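Local structure of probable UTP--glucose-1-phosphate uridylyltransferase YngB (Bacillus subtilis, 7O2N) at residues A[133-138]-A[204-209]; A[268-273]-A[277-282]; A[52-57]-A[118-123]; A[9-14]-A[26-31]. The protein catalyses the formation of UDP-glucose and diphosphate from UTP and alpha-D-glucose 1-phosphate, a step on the way to the glycolipid anchor of lipoteichoic acid. One frame throughout, in Å; residues are numbered along the deposited sequence.

Interaction 1 (A[133-138]-A[204-209]); sequences DIMVSE and MGRYVL
Asp133 OD1 is gripped by both terminal nitrogens of Arg206. The shorter and straighter bond comes from NH2, 2.6 Å from OD1 with an N-H...O angle of 160°. It comes in on the syn side of the carboxylate, and OD1 itself lies in the plane of the guanidinium. NH1 adds two weak bonds, one to OD1 at 3.1 Å and one to Asp133 OD2 at 3.3 Å. Together they make a salt bridge between nearly coplanar groups, 24° apart, which holds the two flat ends against rotation. Arginine suits the place because its chain is extended from CG to NE and carries the charge across from the other strand. A weak, bent bond from NH1 back to Met204 O, 2.6 Å away, links the guanidinium to the corner that the chain turns at Gly205.

The two strands belong to different sheets of the GT-A type nucleotidyltransferase fold. Strand 206-210 runs in the large mixed sheet, antiparallel to 125-129, whereas 133-136 pairs with 251-254 in a small two-stranded sheet. The salt bridge therefore ties the large sheet to the small one in the protein interior. Met135 lays its CG over one face of the guanidinium, 3.4 Å from Arg206 CZ, and then bends away, its flexible thioether chain adapting to the flat cation. The arginine's charge has a second partner, since NE forms a salt bridge with Glu44, while Ala141 and Leu145 of helix 141-152 pack against its side chain. Asp133 OD2 also makes a long, weak ion pair with Arg252.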
loop_
_atom_site.group_PDB
_atom_site.type_symbol
_atom_site.label_atom_id
_atom_site.label_comp_id
_atom_site.label_asym_id
_atom_site.label_seq_id
_atom_site.Cartn_x
_atom_site.Cartn_y
_atom_site.Cartn_z
ATOM N N ASP A 133 -2.645 12.750 -9.177
ATOM C CA ASP A 133 -1.678 13.524 -8.419
ATOM C C ASP A 133 -2.302 13.927 -7.087
ATOM O O ASP A 133 -3.517 14.025 -6.984
ATOM C CB ASP A 133 -1.203 14.724 -9.254
ATOM C CG ASP A 133 -2.306 15.741 -9.531
ATOM O OD1 ASP A 133 -2.795 16.325 -8.551
ATOM O OD2 ASP A 133 -2.713 15.890 -10.708
ATOM N N ILE A 134 -1.483 14.209 -6.078
ATOM C CA ILE A 134 -2.014 14.881 -4.900
ATOM C C ILE A 134 -1.521 16.327 -4.924
ATOM O O ILE A 134 -0.385 16.584 -5.294
ATOM C CB ILE A 134 -1.656 14.102 -3.614
ATOM C CG1 ILE A 134 -2.410 12.765 -3.557
ATOM C CG2 ILE A 134 -1.816 14.936 -2.346
ATOM C CD1 ILE A 134 -1.666 11.628 -2.833
ATOM N N MET A 135 -2.410 17.265 -4.583
ATOM C CA MET A 135 -2.104 18.682 -4.483
ATOM C C MET A 135 -2.165 19.084 -3.014
ATOM O O MET A 135 -3.153 18.822 -2.326
ATOM C CB MET A 135 -3.146 19.501 -5.237
ATOM C CG MET A 135 -3.029 19.399 -6.735
ATOM S SD MET A 135 -2.188 20.787 -7.516
ATOM C CE MET A 135 -1.063 21.209 -6.191
ATOM N N VAL A 136 -1.094 19.721 -2.534
ATOM C CA VAL A 136 -1.098 20.330 -1.218
ATOM C C VAL A 136 -1.172 21.837 -1.419
ATOM O O VAL A 136 -0.327 22.398 -2.120
ATOM C CB VAL A 136 0.152 19.898 -0.431
ATOM C CG1 VAL A 136 0.053 20.274 1.041
ATOM C CG2 VAL A 136 0.393 18.397 -0.572
ATOM N N SER A 137 -2.207 22.456 -0.823
ATOM C CA SER A 137 -2.666 23.789 -1.193
ATOM C C SER A 137 -3.289 24.506 0.001
ATOM O O SER A 137 -3.873 23.863 0.861
ATOM C CB SER A 137 -3.655 23.713 -2.319
ATOM O OG SER A 137 -3.084 23.046 -3.420
ATOM N N GLU A 138 -3.197 25.842 0.018
ATOM C CA GLU A 138 -3.910 26.632 1.012
ATOM C C GLU A 138 -5.401 26.592 0.673
ATOM O O GLU A 138 -6.269 26.484 1.539
ATOM C CB GLU A 138 -3.358 28.060 1.066
ATOM C CG GLU A 138 -1.883 28.115 1.408
ATOM C CD GLU A 138 -1.355 29.524 1.601
ATOM O OE1 GLU A 138 -0.805 29.801 2.681
ATOM O OE2 GLU A 138 -1.489 30.338 0.667
ATOM N N MET A 204 -4.269 18.983 -15.245
ATOM C CA MET A 204 -3.888 18.127 -14.132
ATOM C C MET A 204 -5.101 17.396 -13.550
ATOM O O MET A 204 -5.437 17.597 -12.373
ATOM C CB MET A 204 -3.152 18.927 -13.048
ATOM C CG MET A 204 -1.992 19.768 -13.591
ATOM S SD MET A 204 -0.447 18.869 -13.952
ATOM C CE MET A 204 -1.081 17.355 -14.671
ATOM N N GLY A 205 -5.730 16.555 -14.403
ATOM C CA GLY A 205 -6.944 15.793 -14.134
ATOM C C GLY A 205 -7.908 16.462 -13.150
ATOM O O GLY A 205 -8.400 15.845 -12.210
ATOM N N ARG A 206 -8.161 17.754 -13.360
ATOM C CA ARG A 206 -9.228 18.463 -12.673
ATOM C C ARG A 206 -10.056 19.176 -13.735
ATOM O O ARG A 206 -9.493 19.733 -14.672
ATOM C CB ARG A 206 -8.646 19.381 -11.604
ATOM C CG ARG A 206 -7.986 18.599 -10.487
ATOM C CD ARG A 206 -7.497 19.484 -9.357
ATOM N NE ARG A 206 -6.750 18.705 -8.375
ATOM C CZ ARG A 206 -5.590 18.075 -8.607
ATOM N NH1 ARG A 206 -5.023 18.086 -9.811
ATOM N NH2 ARG A 206 -5.021 17.409 -7.618
ATOM N N TYR A 207 -11.387 19.042 -13.644
ATOM C CA TYR A 207 -12.304 19.699 -14.567
ATOM C C TYR A 207 -13.558 20.119 -13.808
ATOM O O TYR A 207 -13.957 19.439 -12.874
ATOM C CB TYR A 207 -12.730 18.774 -15.705
ATOM C CG TYR A 207 -11.633 18.068 -16.451
ATOM C CD1 TYR A 207 -10.874 17.056 -15.869
ATOM C CD2 TYR A 207 -11.421 18.329 -17.799
ATOM C CE1 TYR A 207 -9.895 16.371 -16.584
ATOM C CE2 TYR A 207 -10.467 17.638 -18.541
ATOM C CZ TYR A 207 -9.690 16.664 -17.927
ATOM O OH TYR A 207 -8.752 15.989 -18.654
ATOM N N VAL A 208 -14.129 21.263 -14.198
ATOM C CA VAL A 208 -15.522 21.555 -13.939
ATOM C C VAL A 208 -16.231 21.627 -15.290
ATOM O O VAL A 208 -15.701 22.188 -16.242
ATOM C CB VAL A 208 -15.672 22.815 -13.079
ATOM C CG1 VAL A 208 -17.118 23.269 -12.982
ATOM C CG2 VAL A 208 -15.135 22.552 -11.689
ATOM N N LEU A 209 -17.395 20.970 -15.390
ATOM C CA LEU A 209 -18.092 20.818 -16.658
ATOM C C LEU A 209 -19.568 21.196 -16.540
ATOM O O LEU A 209 -20.132 21.281 -15.444
ATOM C CB LEU A 209 -17.947 19.370 -17.139
ATOM C CG LEU A 209 -16.530 18.918 -17.462
ATOM C CD1 LEU A 209 -16.567 17.555 -18.140
ATOM C CD2 LEU A 209 -15.831 19.940 -18.350
#

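Interaction 2 (A[268-273]-A[277-282]); sequences IGLMRP and SQLLAY
The turn joining helix 258-269 to the C-terminal helix 273-295 brings Gly269 and Leu270, where the first helix gives way to the turn, against Leu279 and Leu280 of the second. The chain turns through a type I beta turn from Gly269 to Arg272, closed by the bond from Arg272 N to Gly269 O at 2.9 Å. About two turns into the C-terminal helix, Leu279 and Leu280 come back against Gly269 and Leu270.

The joint is apolar. Leu279 points at the turn, and its CD2 settles on the backbone there, 3.7 Å from Gly269 C and 3.8 Å from Leu270 N. Glycine suits this position, because it has no side chain to stand between the helix end and the incoming methyl group. With CG anti to the backbone N (chi1 -168°), the leucine extends its isobutyl group across to the turn, where the same methyl also lies 4.2 Å from Leu270 CG. The contact is made by branched leucine ends, Leu279 CD2 on one side and Leu270 CG and CD2 on the other.

The second subunit of the homodimer covers this junction. Phe262 of that subunit packs on Leu279 and Val286 of that subunit on Leu270, and Tyr282 OH is hydrogen-bonded to Glu267 of the same neighbour. Leu270 and Leu279 thus also face the dimer interface. Beside this, the side chains of Leu270 and Leu280 cross at about a right angle, with Leu270 CD2 resting 4.1 Å from Leu280 CB.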
loop_
_atom_site.group_PDB
_atom_site.type_symbol
_atom_site.label_atom_id
_atom_site.label_comp_id
_atom_site.label_asym_id
_atom_site.label_seq_id
_atom_site.Cartn_x
_atom_site.Cartn_y
_atom_site.Cartn_z
ATOM N N ILE A 268 4.586 14.064 1.810
ATOM C CA ILE A 268 3.416 14.256 2.653
ATOM C C ILE A 268 3.782 13.775 4.064
ATOM O O ILE A 268 3.307 14.322 5.067
ATOM C CB ILE A 268 2.190 13.500 2.089
ATOM C CG1 ILE A 268 1.919 13.712 0.594
ATOM C CG2 ILE A 268 0.956 13.670 2.966
ATOM C CD1 ILE A 268 1.318 15.034 0.202
ATOM N N GLY A 269 4.652 12.755 4.131
ATOM C CA GLY A 269 5.088 12.209 5.398
ATOM C C GLY A 269 5.783 13.296 6.201
ATOM O O GLY A 269 5.486 13.507 7.381
ATOM N N LEU A 270 6.657 14.022 5.492
ATOM C CA LEU A 270 7.474 15.074 6.080
ATOM C C LEU A 270 6.596 16.226 6.545
ATOM O O LEU A 270 7.059 17.071 7.305
ATOM C CB LEU A 270 8.507 15.552 5.051
ATOM C CG LEU A 270 9.697 14.612 4.891
ATOM C CD1 LEU A 270 10.506 14.917 3.657
ATOM C CD2 LEU A 270 10.573 14.667 6.123
ATOM N N MET A 271 5.341 16.248 6.086
ATOM C CA MET A 271 4.460 17.331 6.461
ATOM C C MET A 271 3.673 16.940 7.708
ATOM O O MET A 271 3.008 17.782 8.309
ATOM C CB MET A 271 3.528 17.709 5.313
ATOM C CG MET A 271 4.265 18.378 4.164
ATOM S SD MET A 271 3.245 18.444 2.627
ATOM C CE MET A 271 4.339 19.253 1.452
ATOM N N ARG A 272 3.785 15.678 8.132
ATOM C CA ARG A 272 3.024 15.262 9.300
ATOM C C ARG A 272 3.903 15.299 10.542
ATOM O O ARG A 272 4.849 14.515 10.673
ATOM C CB ARG A 272 2.213 13.984 9.044
ATOM C CG ARG A 272 0.847 14.296 8.447
ATOM C CD ARG A 272 0.443 13.386 7.321
ATOM N NE ARG A 272 -0.442 12.407 7.926
ATOM C CZ ARG A 272 -0.026 11.325 8.566
ATOM N NH1 ARG A 272 1.267 11.090 8.690
ATOM N NH2 ARG A 272 -0.893 10.497 9.102
ATOM N N PRO A 273 3.583 16.230 11.478
ATOM C CA PRO A 273 4.426 16.504 12.642
ATOM C C PRO A 273 4.772 15.249 13.433
ATOM O O PRO A 273 5.886 15.145 13.941
ATOM C CB PRO A 273 3.594 17.468 13.504
ATOM C CG PRO A 273 2.204 17.436 12.908
ATOM C CD PRO A 273 2.386 17.090 11.448
ATOM N N SER A 277 10.074 14.009 12.305
ATOM C CA SER A 277 11.461 13.926 12.752
ATOM C C SER A 277 12.029 12.521 12.575
ATOM O O SER A 277 13.172 12.374 12.128
ATOM C CB SER A 277 11.711 14.482 14.133
ATOM O OG SER A 277 10.507 14.650 14.852
ATOM N N GLN A 278 11.215 11.505 12.897
ATOM C CA GLN A 278 11.713 10.143 12.804
ATOM C C GLN A 278 12.095 9.851 11.355
ATOM O O GLN A 278 13.076 9.154 11.076
ATOM C CB GLN A 278 10.685 9.133 13.303
ATOM C CG GLN A 278 10.112 9.428 14.681
ATOM C CD GLN A 278 8.610 9.256 14.658
ATOM O OE1 GLN A 278 7.861 10.154 15.047
ATOM N NE2 GLN A 278 8.154 8.112 14.160
ATOM N N LEU A 279 11.308 10.419 10.438
ATOM C CA LEU A 279 11.432 10.155 9.016
ATOM C C LEU A 279 12.740 10.753 8.490
ATOM O O LEU A 279 13.596 10.039 7.959
ATOM C CB LEU A 279 10.216 10.802 8.353
ATOM C CG LEU A 279 9.959 10.432 6.902
ATOM C CD1 LEU A 279 10.151 8.938 6.693
ATOM C CD2 LEU A 279 8.550 10.857 6.517
ATOM N N LEU A 280 12.864 12.079 8.671
ATOM C CA LEU A 280 14.006 12.866 8.241
ATOM C C LEU A 280 15.297 12.262 8.799
ATOM O O LEU A 280 16.241 12.027 8.055
ATOM C CB LEU A 280 13.775 14.299 8.728
ATOM C CG LEU A 280 14.639 15.375 8.078
ATOM C CD1 LEU A 280 15.093 14.948 6.691
ATOM C CD2 LEU A 280 13.862 16.675 8.002
ATOM N N ALA A 281 15.318 11.976 10.108
ATOM C CA ALA A 281 16.455 11.318 10.722
ATOM C C ALA A 281 16.804 10.073 9.930
ATOM O O ALA A 281 17.964 9.905 9.574
ATOM C CB ALA A 281 16.170 10.944 12.142
ATOM N N TYR A 282 15.792 9.237 9.647
ATOM C CA TYR A 282 15.992 7.991 8.914
ATOM C C TYR A 282 16.602 8.267 7.544
ATOM O O TYR A 282 17.457 7.505 7.098
ATOM C CB TYR A 282 14.702 7.178 8.732
ATOM C CG TYR A 282 14.873 6.033 7.765
ATOM C CD1 TYR A 282 15.699 4.957 8.062
ATOM C CD2 TYR A 282 14.258 6.055 6.521
ATOM C CE1 TYR A 282 15.897 3.924 7.153
ATOM C CE2 TYR A 282 14.467 5.054 5.587
ATOM C CZ TYR A 282 15.289 3.980 5.904
ATOM O OH TYR A 282 15.480 2.988 4.977
#

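Interaction 3 (A[52-57]-A[118-123]); sequences DILIIT and EHFIGD
Phe120 carries this contact, and the CB, CG, CD2, CE2 and CZ atoms of its side chain meet strand 52-57 in turn. Its CB lies 3.9 Å from Leu54 CD2, and CG is at a similar distance from that same methyl. The ring then leads on along the strand: Phe120 CD2 approaches Leu54 CB to 3.6 Å, and CE2 comes equally near to Leu54 CB while passing Leu54 N. At the tip CZ reaches Asp52, whose CB sits at the ring edge, near its plane, at 4.1 Å. CG stands anti to the backbone N of Phe120 (chi1 160°), which sends the ring off the short helix 118-121 and down onto the sheet. Leu54 uses the same kind of torsion (chi1 175°), and the Leu54 and Phe120 side chains lie alongside each other, pointing opposite ways.

Strand 52-57 lies between the parallel strands 6-11 and 98-103 in the Rossmann-like part of the large sheet, so Phe120 fastens a short helix to one face of that sheet. The helix ends at Ile121, and Gly122 after it leaves helical geometry with a positive phi that glycine readily adopts; its N is bonded to Glu118 O at 2.7 Å. Around the ring, Lys6 makes a cation-pi contact and His100 brings up its own ring, while Lys6 NZ also binds Phe120 O.

The carboxylate of Asp52 is engaged by Asn98 through OD1, and only its CB methylene meets Phe120. The contact is therefore one of apolar fit: a broad ring gathers two alternate strand positions without any directional bond between the segments.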
loop_
_atom_site.group_PDB
_atom_site.type_symbol
_atom_site.label_atom_id
_atom_site.label_comp_id
_atom_site.label_asym_id
_atom_site.label_seq_id
_atom_site.Cartn_x
_atom_site.Cartn_y
_atom_site.Cartn_z
ATOM N N ASP A 52 -21.587 15.385 -3.061
ATOM C CA ASP A 52 -22.008 14.130 -3.669
ATOM C C ASP A 52 -21.033 13.696 -4.763
ATOM O O ASP A 52 -20.813 14.412 -5.736
ATOM C CB ASP A 52 -23.428 14.229 -4.237
ATOM C CG ASP A 52 -24.507 14.651 -3.243
ATOM O OD1 ASP A 52 -24.689 13.942 -2.205
ATOM O OD2 ASP A 52 -25.188 15.673 -3.528
ATOM N N ILE A 53 -20.490 12.487 -4.602
ATOM C CA ILE A 53 -19.498 11.918 -5.498
ATOM C C ILE A 53 -20.054 10.622 -6.098
ATOM O O ILE A 53 -20.641 9.777 -5.403
ATOM C CB ILE A 53 -18.199 11.661 -4.716
ATOM C CG1 ILE A 53 -17.602 12.958 -4.160
ATOM C CG2 ILE A 53 -17.200 10.887 -5.557
ATOM C CD1 ILE A 53 -16.441 12.769 -3.194
ATOM N N LEU A 54 -19.866 10.479 -7.412
ATOM C CA LEU A 54 -20.132 9.212 -8.066
ATOM C C LEU A 54 -18.799 8.604 -8.482
ATOM O O LEU A 54 -18.017 9.213 -9.207
ATOM C CB LEU A 54 -21.001 9.452 -9.299
ATOM C CG LEU A 54 -21.268 8.213 -10.156
ATOM C CD1 LEU A 54 -21.907 7.078 -9.353
ATOM C CD2 LEU A 54 -22.168 8.561 -11.324
ATOM N N ILE A 55 -18.537 7.396 -7.998
ATOM C CA ILE A 55 -17.360 6.670 -8.426
ATOM C C ILE A 55 -17.811 5.679 -9.487
ATOM O O ILE A 55 -18.738 4.902 -9.261
ATOM C CB ILE A 55 -16.704 5.956 -7.233
ATOM C CG1 ILE A 55 -16.304 6.949 -6.142
ATOM C CG2 ILE A 55 -15.539 5.099 -7.704
ATOM C CD1 ILE A 55 -15.757 6.297 -4.918
ATOM N N ILE A 56 -17.189 5.768 -10.665
ATOM C CA ILE A 56 -17.405 4.786 -11.711
ATOM C C ILE A 56 -16.385 3.699 -11.400
ATOM O O ILE A 56 -15.182 3.885 -11.579
ATOM C CB ILE A 56 -17.189 5.379 -13.119
ATOM C CG1 ILE A 56 -17.729 6.806 -13.333
ATOM C CG2 ILE A 56 -17.623 4.409 -14.201
ATOM C CD1 ILE A 56 -19.130 7.103 -12.858
ATOM N N THR A 57 -16.874 2.595 -10.840
ATOM C CA THR A 57 -15.995 1.540 -10.380
ATOM C C THR A 57 -16.116 0.362 -11.342
ATOM O O THR A 57 -16.989 0.358 -12.200
ATOM C CB THR A 57 -16.330 1.192 -8.922
ATOM O OG1 THR A 57 -15.451 0.156 -8.473
ATOM C CG2 THR A 57 -17.757 0.727 -8.730
ATOM N N GLU A 118 -24.152 10.750 -16.351
ATOM C CA GLU A 118 -25.064 11.703 -16.963
ATOM C C GLU A 118 -26.274 11.954 -16.070
ATOM O O GLU A 118 -26.501 13.085 -15.647
ATOM C CB GLU A 118 -25.494 11.231 -18.349
ATOM C CG GLU A 118 -26.482 12.173 -19.016
ATOM C CD GLU A 118 -26.868 11.792 -20.435
ATOM O OE1 GLU A 118 -26.138 10.984 -21.056
ATOM O OE2 GLU A 118 -27.890 12.308 -20.924
ATOM N N HIS A 119 -27.024 10.880 -15.783
ATOM C CA HIS A 119 -28.337 10.958 -15.165
ATOM C C HIS A 119 -28.197 11.355 -13.702
ATOM O O HIS A 119 -29.120 11.914 -13.110
ATOM C CB HIS A 119 -29.096 9.639 -15.365
ATOM C CG HIS A 119 -29.438 9.358 -16.796
ATOM N ND1 HIS A 119 -30.660 9.709 -17.349
ATOM C CD2 HIS A 119 -28.724 8.793 -17.797
ATOM C CE1 HIS A 119 -30.684 9.367 -18.622
ATOM N NE2 HIS A 119 -29.509 8.808 -18.921
ATOM N N PHE A 120 -27.021 11.061 -13.141
ATOM C CA PHE A 120 -26.769 11.288 -11.728
ATOM C C PHE A 120 -26.618 12.779 -11.459
ATOM O O PHE A 120 -27.179 13.280 -10.488
ATOM C CB PHE A 120 -25.581 10.460 -11.237
ATOM C CG PHE A 120 -24.963 10.984 -9.967
ATOM C CD1 PHE A 120 -25.576 10.773 -8.742
ATOM C CD2 PHE A 120 -23.778 11.702 -9.994
ATOM C CE1 PHE A 120 -25.006 11.236 -7.567
ATOM C CE2 PHE A 120 -23.227 12.187 -8.819
ATOM C CZ PHE A 120 -23.834 11.948 -7.606
ATOM N N ILE A 121 -25.854 13.477 -12.308
ATOM C CA ILE A 121 -25.699 14.915 -12.111
ATOM C C ILE A 121 -26.866 15.621 -12.791
ATOM O O ILE A 121 -27.379 16.626 -12.313
ATOM C CB ILE A 121 -24.309 15.467 -12.528
ATOM C CG1 ILE A 121 -23.947 15.173 -13.981
ATOM C CG2 ILE A 121 -23.199 15.011 -11.576
ATOM C CD1 ILE A 121 -22.593 14.536 -14.091
ATOM N N GLY A 122 -27.291 15.043 -13.910
ATOM C CA GLY A 122 -28.450 15.526 -14.626
ATOM C C GLY A 122 -28.192 16.917 -15.176
ATOM O O GLY A 122 -27.549 17.039 -16.214
ATOM N N ASP A 123 -28.684 17.934 -14.457
ATOM C CA ASP A 123 -28.644 19.275 -15.004
ATOM C C ASP A 123 -28.005 20.255 -14.029
ATOM O O ASP A 123 -28.643 21.189 -13.538
ATOM C CB ASP A 123 -29.979 19.733 -15.579
ATOM C CG ASP A 123 -29.720 20.590 -16.801
ATOM O OD1 ASP A 123 -29.390 20.000 -17.861
ATOM O OD2 ASP A 123 -29.748 21.836 -16.663
#

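Interaction 4 (A[9-14]-A[26-31]); sequences IPAAGL and PKEMLP
Glu28 meets Ala11 through one carboxylate oxygen: OE1 lies 3.3 Å from Ala11 CB and about as near to its CA. The small alanine lets the acid come close to the strand, in a van der Waals contact without a hydrogen bond. The other oxygen, OE2, stays 4.1 Å from Gly13 O, and two partly negative oxygens would probably be unfavourable neighbours without a cation between them. Lys61, outside the two segments, supplies it. Its NZ forms a salt bridge with Glu28 OE2 and hydrogen bonds with both Ala11 O and Gly13 O, so one ammonium group gathers the acid and two backbone carbonyls. The bend at chi2 of Glu28 (-81°) brings its carboxylate round to this point.

Ala11 lies near the end of strand 6-11, and Gly13 belongs to the glycine-rich loop that follows it. In nucleotidyltransferases of this family that loop is part of the signature sequence that probably lies against the phosphates of the nucleotide, as in relatives. The acid and its lysine sit beside the backbone of this loop.

Glu28 is carried on a 3-10 turn of residues 27-29, closed by Met29 N to Pro26 O at 3.1 Å and by Leu30 N to Lys27 O at the same length. Further out, Ile38 of helix 37-47 and Ile64 of helix 62-67 pack on Glu28, and Leu30 and Pro31 touch Pro31 of the second subunit.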
loop_
_atom_site.group_PDB
_atom_site.type_symbol
_atom_site.label_atom_id
_atom_site.label_comp_id
_atom_site.label_asym_id
_atom_site.label_seq_id
_atom_site.Cartn_x
_atom_site.Cartn_y
_atom_site.Cartn_z
ATOM N N ILE A 9 -15.524 10.629 -9.854
ATOM C CA ILE A 9 -14.187 10.039 -9.834
ATOM C C ILE A 9 -14.214 8.750 -10.653
ATOM O O ILE A 9 -14.835 7.782 -10.217
ATOM C CB ILE A 9 -13.742 9.739 -8.391
ATOM C CG1 ILE A 9 -13.995 10.914 -7.452
ATOM C CG2 ILE A 9 -12.301 9.282 -8.342
ATOM C CD1 ILE A 9 -13.788 10.564 -5.995
ATOM N N PRO A 10 -13.537 8.658 -11.825
ATOM C CA PRO A 10 -13.510 7.407 -12.578
ATOM C C PRO A 10 -12.465 6.548 -11.866
ATOM O O PRO A 10 -11.427 7.057 -11.467
ATOM C CB PRO A 10 -13.110 7.815 -14.005
ATOM C CG PRO A 10 -12.959 9.324 -13.942
ATOM C CD PRO A 10 -12.739 9.696 -12.484
ATOM N N ALA A 11 -12.785 5.274 -11.641
ATOM C CA ALA A 11 -11.886 4.389 -10.921
ATOM C C ALA A 11 -12.034 2.957 -11.430
ATOM O O ALA A 11 -12.186 2.047 -10.623
ATOM C CB ALA A 11 -12.181 4.443 -9.447
ATOM N N ALA A 12 -11.942 2.750 -12.749
ATOM C CA ALA A 12 -12.160 1.409 -13.247
ATOM C C ALA A 12 -10.845 0.749 -13.659
ATOM O O ALA A 12 -10.840 -0.450 -13.949
ATOM C CB ALA A 12 -13.158 1.436 -14.365
ATOM N N GLY A 13 -9.745 1.522 -13.639
ATOM C CA GLY A 13 -8.401 1.057 -13.974
ATOM C C GLY A 13 -7.998 -0.265 -13.315
ATOM O O GLY A 13 -8.319 -0.533 -12.161
ATOM N N LEU A 14 -7.276 -1.094 -14.066
ATOM C CA LEU A 14 -6.817 -2.379 -13.568
ATOM C C LEU A 14 -5.448 -2.182 -12.926
ATOM O O LEU A 14 -4.909 -3.106 -12.319
ATOM C CB LEU A 14 -6.753 -3.356 -14.741
ATOM C CG LEU A 14 -7.021 -4.822 -14.406
ATOM C CD1 LEU A 14 -8.512 -5.143 -14.307
ATOM C CD2 LEU A 14 -6.366 -5.709 -15.445
ATOM N N PRO A 26 -7.270 -2.923 -5.683
ATOM C CA PRO A 26 -7.317 -1.757 -6.564
ATOM C C PRO A 26 -6.177 -0.770 -6.376
ATOM O O PRO A 26 -5.710 -0.533 -5.262
ATOM C CB PRO A 26 -8.587 -1.028 -6.127
ATOM C CG PRO A 26 -9.355 -2.078 -5.345
ATOM C CD PRO A 26 -8.297 -2.896 -4.643
ATOM N N LYS A 27 -5.776 -0.174 -7.496
ATOM C CA LYS A 27 -4.773 0.870 -7.571
ATOM C C LYS A 27 -5.116 1.978 -6.583
ATOM O O LYS A 27 -4.226 2.457 -5.887
ATOM C CB LYS A 27 -4.721 1.330 -9.033
ATOM C CG LYS A 27 -3.932 2.595 -9.331
ATOM C CD LYS A 27 -4.767 3.721 -9.929
ATOM C CE LYS A 27 -5.186 3.444 -11.358
ATOM N NZ LYS A 27 -5.257 4.699 -12.146
ATOM N N GLU A 28 -6.410 2.332 -6.484
ATOM C CA GLU A 28 -6.798 3.545 -5.783
ATOM C C GLU A 28 -6.790 3.354 -4.270
ATOM O O GLU A 28 -6.901 4.335 -3.522
ATOM C CB GLU A 28 -8.066 4.203 -6.332
ATOM C CG GLU A 28 -8.993 3.251 -7.058
ATOM C CD GLU A 28 -8.691 2.876 -8.509
ATOM O OE1 GLU A 28 -8.954 3.704 -9.416
ATOM O OE2 GLU A 28 -8.215 1.751 -8.736
ATOM N N MET A 29 -6.614 2.101 -3.829
ATOM C CA MET A 29 -6.553 1.808 -2.403
ATOM C C MET A 29 -5.110 1.755 -1.926
ATOM O O MET A 29 -4.870 1.621 -0.746
ATOM C CB MET A 29 -7.230 0.477 -2.057
ATOM C CG MET A 29 -8.739 0.491 -2.141
ATOM S SD MET A 29 -9.481 1.823 -1.156
ATOM C CE MET A 29 -9.338 1.122 0.482
ATOM N N LEU A 30 -4.143 1.833 -2.837
ATOM C CA LEU A 30 -2.749 1.828 -2.418
ATOM C C LEU A 30 -2.508 2.992 -1.467
ATOM O O LEU A 30 -2.981 4.123 -1.644
ATOM C CB LEU A 30 -1.809 1.886 -3.625
ATOM C CG LEU A 30 -1.808 0.635 -4.503
ATOM C CD1 LEU A 30 -1.079 0.907 -5.807
ATOM C CD2 LEU A 30 -1.132 -0.515 -3.773
ATOM N N PRO A 31 -1.792 2.709 -0.369
ATOM C CA PRO A 31 -1.616 3.702 0.679
ATOM C C PRO A 31 -0.652 4.755 0.141
ATOM O O PRO A 31 0.300 4.413 -0.549
ATOM C CB PRO A 31 -1.048 2.864 1.836
ATOM C CG PRO A 31 -0.316 1.720 1.154
ATOM C CD PRO A 31 -1.142 1.424 -0.082
#

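From the N terminus the four contacts follow one another in series, none nested in or crossing another. Interaction 4 closes the short loop after the first strand, from 9-14 to 26-31. Interaction 3 then spans sixty residues, mostly helical, from 52-57 to 118-123. Its strand neighbours 6-11, and bonds such as Ala11 N to Ile56 O (2.8 Å) join it to interaction 4. Interaction 1 closes the stretch from 133-138 to 204-209, which brings the small sheet onto the large one. Interaction 2 closes the short turn leading into the C-terminal helix; Ile268 packs on Val136 of interaction 1, while interactions 2 and 4 both border the second subunit.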